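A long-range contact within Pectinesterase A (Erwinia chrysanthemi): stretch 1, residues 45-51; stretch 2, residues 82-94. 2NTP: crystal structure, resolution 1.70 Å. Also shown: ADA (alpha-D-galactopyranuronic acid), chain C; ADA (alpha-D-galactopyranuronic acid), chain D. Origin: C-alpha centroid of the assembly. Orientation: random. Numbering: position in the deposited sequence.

Stretch 1 45-51: NERLTIT
Stretch 2, residues 82-94: KWGTAGSSTITIS

Two short strands, 48-50 and 91-93, lie side by side and parallel, their axes 4.7 Å apart at closest and 8° from exact alignment. The register pairs Leu48 with Ile91, Thr49 with Thr92 and Ile50 with Ile93, with CA-CA distances of 4.8, 4.6 and 4.9 Å. Backbone angles are extended, for example -127/141 at Leu48, -97/116 at Ile50 and -103/109 at Ile93.

The ladder follows the parallel rule: alternate residues of stretch 1 use both their N and O, each reaching a different residue of the partner. Leu48 N donates to Thr90 O (2.9 Å), and Leu48 O accepts from Thr92 N (2.8 Å). Ile50 N then donates to Thr92 O (2.8 Å, nearly straight at 174°), and Ile50 O accepts from Ser94 N (2.8 Å). Between these bonds run CA-H...O contacts, Arg47 CA to Thr90 O at 3.2 Å, Ile91 CA to Leu48 O at 3.4 Å and Thr49 CA to Thr92 O at 3.4 Å.

Like sits beside like on each face. On one, Leu48 (m, t) meets Ile91 (m, t) at CD1-CD1, 4.1 Å, and Ile50 (m, m) meets Ile93 (m, m) more tightly, Ile50 CG1 to Ile93 CD1, 3.6 Å. The other face carries Thr49 and Thr92, both m, with Thr49 OG1 4.0 Å from Thr92 CB.

Before the strand, Arg47 (m, t, p, chi4 -157°) leaves CA sideways, but its end comes nearer to stretch 2, where the backbone offers carbonyls. Its NH2 donates to Ser89 O (2.9 Å) and, very closely, to Gly87 O (2.5 Å); NE adds a weak bond to Ser89 O (3.4 Å). Both oxygens lie near the guanidinium plane, where its N-H groups point. Trp83 (chi1 -80°, chi2 101°) presents a ring face to the cation: Arg47 CZ stands 4.5 Å from the centroid of the six-membered ring, 9° off its normal.

Water 1 lies within hydrogen-bonding reach of Leu48 O (2.9 Å from the water oxygen) and Ser89 O (2.8 Å), with more acceptors around it than it has protons, and is hydrogen-bonded to Thr92 OG1 (2.8 Å), tying the strand pair to the loop. At the other end, water 2 donates to Ser94 O (2.9 Å) and weakly to Thr51 O (3.5 Å). Within stretch 2, Ser89 OG (t) donates to Ile91 O (2.7 Å) and Ser88 OG (p) to Thr85 O (2.8 Å). Glu46 O is the exception: buried against Thr90 CG2 at 3.5 Å, it has no polar partner in the model.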

ATOM      1  N   ASN A  45      13.263  -3.780 -14.421  1.00 11.78           N
ATOM      2  CA  ASN A  45      12.395  -4.944 -14.247  1.00 12.00           C
ATOM      3  C   ASN A  45      12.990  -5.897 -13.215  1.00 11.76           C
ATOM      4  O   ASN A  45      13.674  -6.874 -13.553  1.00 11.54           O
ATOM      5  CB  ASN A  45      12.141  -5.636 -15.594  1.00 12.43           C
ATOM      6  CG  ASN A  45      11.209  -6.838 -15.483  1.00 13.99           C
ATOM      7  OD1 ASN A  45      11.328  -7.793 -16.256  1.00 16.58           O
ATOM      8  ND2 ASN A  45      10.274  -6.794 -14.535  1.00 14.68           N
ATOM      9  N   GLU A  46      12.733  -5.584 -11.949  1.00 11.36           N
ATOM     10  CA  GLU A  46      13.354  -6.275 -10.832  1.00 11.15           C
ATOM     11  C   GLU A  46      12.365  -6.466  -9.699  1.00 11.00           C
ATOM     12  O   GLU A  46      11.446  -5.659  -9.519  1.00 10.91           O
ATOM     13  CB  GLU A  46      14.548  -5.473 -10.306  1.00 11.29           C
ATOM     14  CG  GLU A  46      15.647  -5.236 -11.324  1.00 11.89           C
ATOM     15  CD  GLU A  46      16.856  -4.574 -10.713  1.00 11.94           C
ATOM     16  OE1 GLU A  46      17.338  -5.078  -9.677  1.00 13.13           O
ATOM     17  OE2 GLU A  46      17.324  -3.563 -11.278  1.00 12.11           O
ATOM     18  N   ARG A  47      12.568  -7.541  -8.949  1.00 10.80           N
ATOM     19  CA  ARG A  47      11.898  -7.747  -7.678  1.00 11.17           C
ATOM     20  C   ARG A  47      12.964  -7.722  -6.585  1.00 11.44           C
ATOM     21  O   ARG A  47      14.027  -8.349  -6.723  1.00 11.55           O
ATOM     22  CB  ARG A  47      11.142  -9.069  -7.680  1.00 11.32           C
ATOM     23  CG  ARG A  47      10.168  -9.199  -8.847  1.00 12.46           C
ATOM     24  CD  ARG A  47       9.318 -10.440  -8.716  1.00 14.55           C
ATOM     25  NE  ARG A  47       8.483 -10.364  -7.527  1.00 15.23           N
ATOM     26  CZ  ARG A  47       7.969 -11.407  -6.886  1.00 15.99           C
ATOM     27  NH1 ARG A  47       8.197 -12.651  -7.302  1.00 15.86           N
ATOM     28  NH2 ARG A  47       7.228 -11.202  -5.811  1.00 15.72           N
ATOM     29  N   LEU A  48      12.684  -6.982  -5.517  1.00 11.20           N
ATOM     30  CA  LEU A  48      13.670  -6.730  -4.470  1.00 11.20           C
ATOM     31  C   LEU A  48      13.152  -7.089  -3.088  1.00 11.14           C
ATOM     32  O   LEU A  48      11.985  -6.850  -2.772  1.00 10.69           O
ATOM     33  CB  LEU A  48      14.099  -5.258  -4.485  1.00 11.21           C
ATOM     34  CG  LEU A  48      14.565  -4.659  -5.816  1.00 11.76           C
ATOM     35  CD1 LEU A  48      14.634  -3.139  -5.721  1.00 12.32           C
ATOM     36  CD2 LEU A  48      15.902  -5.245  -6.252  1.00 12.79           C
ATOM     37  N   THR A  49      14.032  -7.658  -2.267  1.00 11.12           N
ATOM     38  CA  THR A  49      13.748  -7.879  -0.854  1.00 11.60           C
ATOM     39  C   THR A  49      14.859  -7.213  -0.059  1.00 11.92           C
ATOM     40  O   THR A  49      16.037  -7.545  -0.217  1.00 12.06           O
ATOM     41  CB  THR A  49      13.638  -9.377  -0.500  1.00 11.69           C
ATOM     42  OG1 THR A  49      12.583  -9.963  -1.269  1.00 11.91           O
ATOM     43  CG2 THR A  49      13.342  -9.567   0.989  1.00 11.80           C
ATOM     44  N   ILE A  50      14.473  -6.252   0.771  1.00 12.02           N
ATOM     45  CA  ILE A  50      15.425  -5.451   1.536  1.00 12.29           C
ATOM     46  C   ILE A  50      15.563  -6.011   2.942  1.00 12.42           C
ATOM     47  O   ILE A  50      14.606  -6.003   3.713  1.00 12.29           O
ATOM     48  CB  ILE A  50      14.980  -3.960   1.609  1.00 12.45           C
ATOM     49  CG1 ILE A  50      14.778  -3.360   0.206  1.00 13.37           C
ATOM     50  CG2 ILE A  50      15.943  -3.144   2.477  1.00 12.08           C
ATOM     51  CD1 ILE A  50      15.887  -3.620  -0.786  1.00 15.21           C
ATOM     52  N   THR A  51      16.758  -6.495   3.273  1.00 12.85           N
ATOM     53  CA  THR A  51      17.009  -7.096   4.582  1.00 13.54           C
ATOM     54  C   THR A  51      18.105  -6.361   5.341  1.00 13.84           C
ATOM     55  O   THR A  51      18.387  -6.686   6.496  1.00 14.81           O
ATOM     56  CB  THR A  51      17.396  -8.589   4.469  1.00 13.45           C
ATOM     57  OG1 THR A  51      18.553  -8.720   3.636  1.00 14.26           O
ATOM     58  CG2 THR A  51      16.238  -9.401   3.887  1.00 13.81           C
ATOM     59  N   LYS A  82       1.537 -21.306  -5.850  1.00 18.63           N
ATOM     60  CA  LYS A  82       1.233 -19.889  -6.023  1.00 17.32           C
ATOM     61  C   LYS A  82       2.204 -19.030  -5.222  1.00 16.19           C
ATOM     62  O   LYS A  82       2.663 -19.433  -4.150  1.00 15.78           O
ATOM     63  CB  LYS A  82      -0.195 -19.598  -5.559  1.00 17.48           C
ATOM     64  CG  LYS A  82      -1.288 -20.249  -6.396  1.00 18.77           C
ATOM     65  CD  LYS A  82      -2.646 -20.063  -5.734  1.00 20.47           C
ATOM     66  CE  LYS A  82      -3.744 -20.801  -6.483  1.00 22.24           C
ATOM     67  NZ  LYS A  82      -5.046 -20.703  -5.764  1.00 23.84           N
ATOM     68  N   TRP A  83       2.502 -17.841  -5.741  1.00 14.60           N
ATOM     69  CA  TRP A  83       3.289 -16.854  -5.001  1.00 13.54           C
ATOM     70  C   TRP A  83       2.566 -16.393  -3.736  1.00 12.67           C
ATOM     71  O   TRP A  83       3.194 -16.200  -2.686  1.00 12.40           O
ATOM     72  CB  TRP A  83       3.617 -15.652  -5.886  1.00 13.66           C
ATOM     73  CG  TRP A  83       4.771 -15.878  -6.809  1.00 14.11           C
ATOM     74  CD1 TRP A  83       4.710 -16.187  -8.138  1.00 14.30           C
ATOM     75  CD2 TRP A  83       6.164 -15.815  -6.474  1.00 14.11           C
ATOM     76  NE1 TRP A  83       5.981 -16.318  -8.653  1.00 14.54           N
ATOM     77  CE2 TRP A  83       6.891 -16.097  -7.653  1.00 14.65           C
ATOM     78  CE3 TRP A  83       6.870 -15.548  -5.292  1.00 14.67           C
ATOM     79  CZ2 TRP A  83       8.291 -16.123  -7.685  1.00 15.18           C
ATOM     80  CZ3 TRP A  83       8.265 -15.575  -5.324  1.00 14.75           C
ATOM     81  CH2 TRP A  83       8.956 -15.859  -6.514  1.00 14.61           C
ATOM     82  N   GLY A  84       1.248 -16.226  -3.839  1.00 11.41           N
ATOM     83  CA  GLY A  84       0.443 -15.692  -2.747  1.00 10.20           C
ATOM     84  C   GLY A  84       0.559 -14.182  -2.674  1.00  9.56           C
ATOM     85  O   GLY A  84       1.380 -13.588  -3.370  1.00  8.87           O
ATOM     86  N   THR A  85      -0.247 -13.565  -1.813  1.00  8.89           N
ATOM     87  CA  THR A  85      -0.321 -12.098  -1.733  1.00  8.51           C
ATOM     88  C   THR A  85       0.993 -11.455  -1.273  1.00  8.32           C
ATOM     89  O   THR A  85       1.556 -10.614  -1.988  1.00  7.35           O
ATOM     90  CB  THR A  85      -1.511 -11.638  -0.870  1.00  8.39           C
ATOM     91  OG1 THR A  85      -2.726 -12.128  -1.452  1.00  8.98           O
ATOM     92  CG2 THR A  85      -1.585 -10.112  -0.797  1.00  8.82           C
ATOM     93  N   ALA A  86       1.486 -11.860  -0.102  1.00  8.38           N
ATOM     94  CA  ALA A  86       2.799 -11.407   0.356  1.00  8.65           C
ATOM     95  C   ALA A  86       3.872 -11.663  -0.715  1.00  8.79           C
ATOM     96  O   ALA A  86       4.635 -10.757  -1.077  1.00  8.96           O
ATOM     97  CB  ALA A  86       3.170 -12.072   1.686  1.00  8.83           C
ATOM     98  N   GLY A  87       3.883 -12.883  -1.252  1.00  8.64           N
ATOM     99  CA  GLY A  87       4.870 -13.304  -2.246  1.00  8.66           C
ATOM    100  C   GLY A  87       4.839 -12.581  -3.579  1.00  8.47           C
ATOM    101  O   GLY A  87       5.799 -12.661  -4.346  1.00  9.02           O
ATOM    102  N   SER A  88       3.749 -11.869  -3.858  1.00  8.29           N
ATOM    103  CA  SER A  88       3.570 -11.186  -5.144  1.00  7.91           C
ATOM    104  C   SER A  88       4.277  -9.833  -5.227  1.00  7.91           C
ATOM    105  O   SER A  88       4.341  -9.229  -6.302  1.00  7.40           O
ATOM    106  CB  SER A  88       2.078 -10.975  -5.425  1.00  8.07           C
ATOM    107  OG  SER A  88       1.558  -9.903  -4.647  1.00  7.51           O
ATOM    108  N   SER A  89       4.789  -9.355  -4.093  1.00  7.60           N
ATOM    109  CA  SER A  89       5.261  -7.977  -3.997  1.00  8.04           C
ATOM    110  C   SER A  89       6.466  -7.688  -4.882  1.00  7.29           C
ATOM    111  O   SER A  89       7.407  -8.477  -4.933  1.00  7.17           O
ATOM    112  CB  SER A  89       5.584  -7.610  -2.550  1.00  8.39           C
ATOM    113  OG  SER A  89       5.739  -6.202  -2.451  1.00 12.88           O
ATOM    114  N   THR A  90       6.438  -6.541  -5.560  1.00  6.81           N
ATOM    115  CA  THR A  90       7.587  -6.112  -6.359  1.00  6.49           C
ATOM    116  C   THR A  90       8.751  -5.765  -5.431  1.00  6.80           C
ATOM    117  O   THR A  90       9.884  -6.190  -5.664  1.00  7.10           O
ATOM    118  CB  THR A  90       7.232  -4.932  -7.288  1.00  6.32           C
ATOM    119  OG1 THR A  90       6.225  -5.357  -8.215  1.00  6.46           O
ATOM    120  CG2 THR A  90       8.464  -4.446  -8.075  1.00  6.45           C
ATOM    121  N   ILE A  91       8.463  -4.997  -4.382  1.00  6.72           N
ATOM    122  CA  ILE A  91       9.467  -4.654  -3.375  1.00  7.06           C
ATOM    123  C   ILE A  91       8.968  -5.057  -1.992  1.00  7.18           C
ATOM    124  O   ILE A  91       7.840  -4.739  -1.611  1.00  7.16           O
ATOM    125  CB  ILE A  91       9.840  -3.148  -3.418  1.00  7.14           C
ATOM    126  CG1 ILE A  91      10.529  -2.814  -4.748  1.00  6.89           C
ATOM    127  CG2 ILE A  91      10.739  -2.766  -2.223  1.00  7.33           C
ATOM    128  CD1 ILE A  91      11.001  -1.367  -4.874  1.00  7.53           C
ATOM    129  N   THR A  92       9.818  -5.776  -1.265  1.00  7.26           N
ATOM    130  CA  THR A  92       9.520  -6.214   0.094  1.00  7.53           C
ATOM    131  C   THR A  92      10.529  -5.569   1.044  1.00  7.76           C
ATOM    132  O   THR A  92      11.734  -5.733   0.864  1.00  7.68           O
ATOM    133  CB  THR A  92       9.589  -7.755   0.197  1.00  7.66           C
ATOM    134  OG1 THR A  92       8.617  -8.342  -0.686  1.00  7.76           O
ATOM    135  CG2 THR A  92       9.324  -8.214   1.618  1.00  7.64           C
ATOM    136  N   ILE A  93      10.034  -4.826   2.036  1.00  7.91           N
ATOM    137  CA  ILE A  93      10.912  -4.188   3.026  1.00  8.19           C
ATOM    138  C   ILE A  93      10.872  -4.979   4.324  1.00  8.79           C
ATOM    139  O   ILE A  93       9.853  -4.984   5.026  1.00  8.57           O
ATOM    140  CB  ILE A  93      10.529  -2.700   3.307  1.00  8.28           C
ATOM    141  CG1 ILE A  93      10.406  -1.888   2.011  1.00  8.09           C
ATOM    142  CG2 ILE A  93      11.528  -2.065   4.289  1.00  7.55           C
ATOM    143  CD1 ILE A  93      11.681  -1.803   1.175  1.00  7.95           C
ATOM    144  N   SER A  94      11.979  -5.661   4.618  1.00  9.82           N
ATOM    145  CA  SER A  94      12.114  -6.496   5.814  1.00 10.93           C
ATOM    146  C   SER A  94      13.332  -6.049   6.617  1.00 11.25           C
ATOM    147  O   SER A  94      14.108  -6.872   7.117  1.00 11.71           O
ATOM    148  CB  SER A  94      12.256  -7.968   5.428  1.00 10.96           C
ATOM    149  OG  SER A  94      11.068  -8.444   4.819  1.00 13.71           O
TER
HETATM  150  C1  ADA C   5      -4.088 -14.373   3.743  1.00 16.32           C
HETATM  151  C2  ADA C   5      -3.562 -14.062   5.146  1.00 16.69           C
HETATM  152  C3  ADA C   5      -2.454 -13.008   5.092  1.00 17.80           C
HETATM  153  C4  ADA C   5      -1.365 -13.403   4.088  1.00 18.88           C
HETATM  154  C5  ADA C   5      -2.004 -13.697   2.731  1.00 18.26           C
HETATM  155  C6  ADA C   5      -0.985 -14.140   1.714  1.00 18.91           C
HETATM  156  O2  ADA C   5      -4.651 -13.590   5.940  1.00 16.06           O
HETATM  157  O3  ADA C   5      -1.901 -12.791   6.401  1.00 18.22           O
HETATM  158  O4  ADA C   5      -0.676 -14.583   4.524  1.00 21.91           O
HETATM  159  O5  ADA C   5      -3.002 -14.719   2.876  1.00 17.16           O
HETATM  160  O6B ADA C   5       0.095 -13.517   1.624  1.00 17.60           O
HETATM  161  O6A ADA C   5      -1.265 -15.118   0.992  1.00 20.30           O
HETATM  162  C1  ADA D   4      -6.741 -10.765   1.689  1.00 10.51           C
HETATM  163  C2  ADA D   4      -5.370 -11.181   1.141  1.00 11.35           C
HETATM  164  C3  ADA D   4      -5.360 -12.682   0.870  1.00 11.32           C
HETATM  165  C4  ADA D   4      -5.753 -13.453   2.131  1.00 11.38           C
HETATM  166  C5  ADA D   4      -7.120 -12.974   2.623  1.00 11.34           C
HETATM  167  C6  ADA D   4      -7.502 -13.680   3.891  1.00 11.47           C
HETATM  168  O2  ADA D   4      -5.075 -10.482  -0.074  1.00 10.35           O
HETATM  169  O3  ADA D   4      -4.078 -13.099   0.385  1.00 11.47           O
HETATM  170  O4  ADA D   4      -4.789 -13.252   3.172  1.00 13.00           O
HETATM  171  O5  ADA D   4      -7.110 -11.550   2.836  1.00 10.50           O
HETATM  172  O6B ADA D   4      -7.737 -12.996   4.914  1.00 12.18           O
HETATM  173  O6A ADA D   4      -7.570 -14.933   3.867  1.00 11.59           O
HETATM  174  O   HOH W   1       9.657  -8.540  -3.249  1.00  9.27           O
HETATM  175  O   HOH W   2      16.152  -7.762   8.945  1.00 44.01           O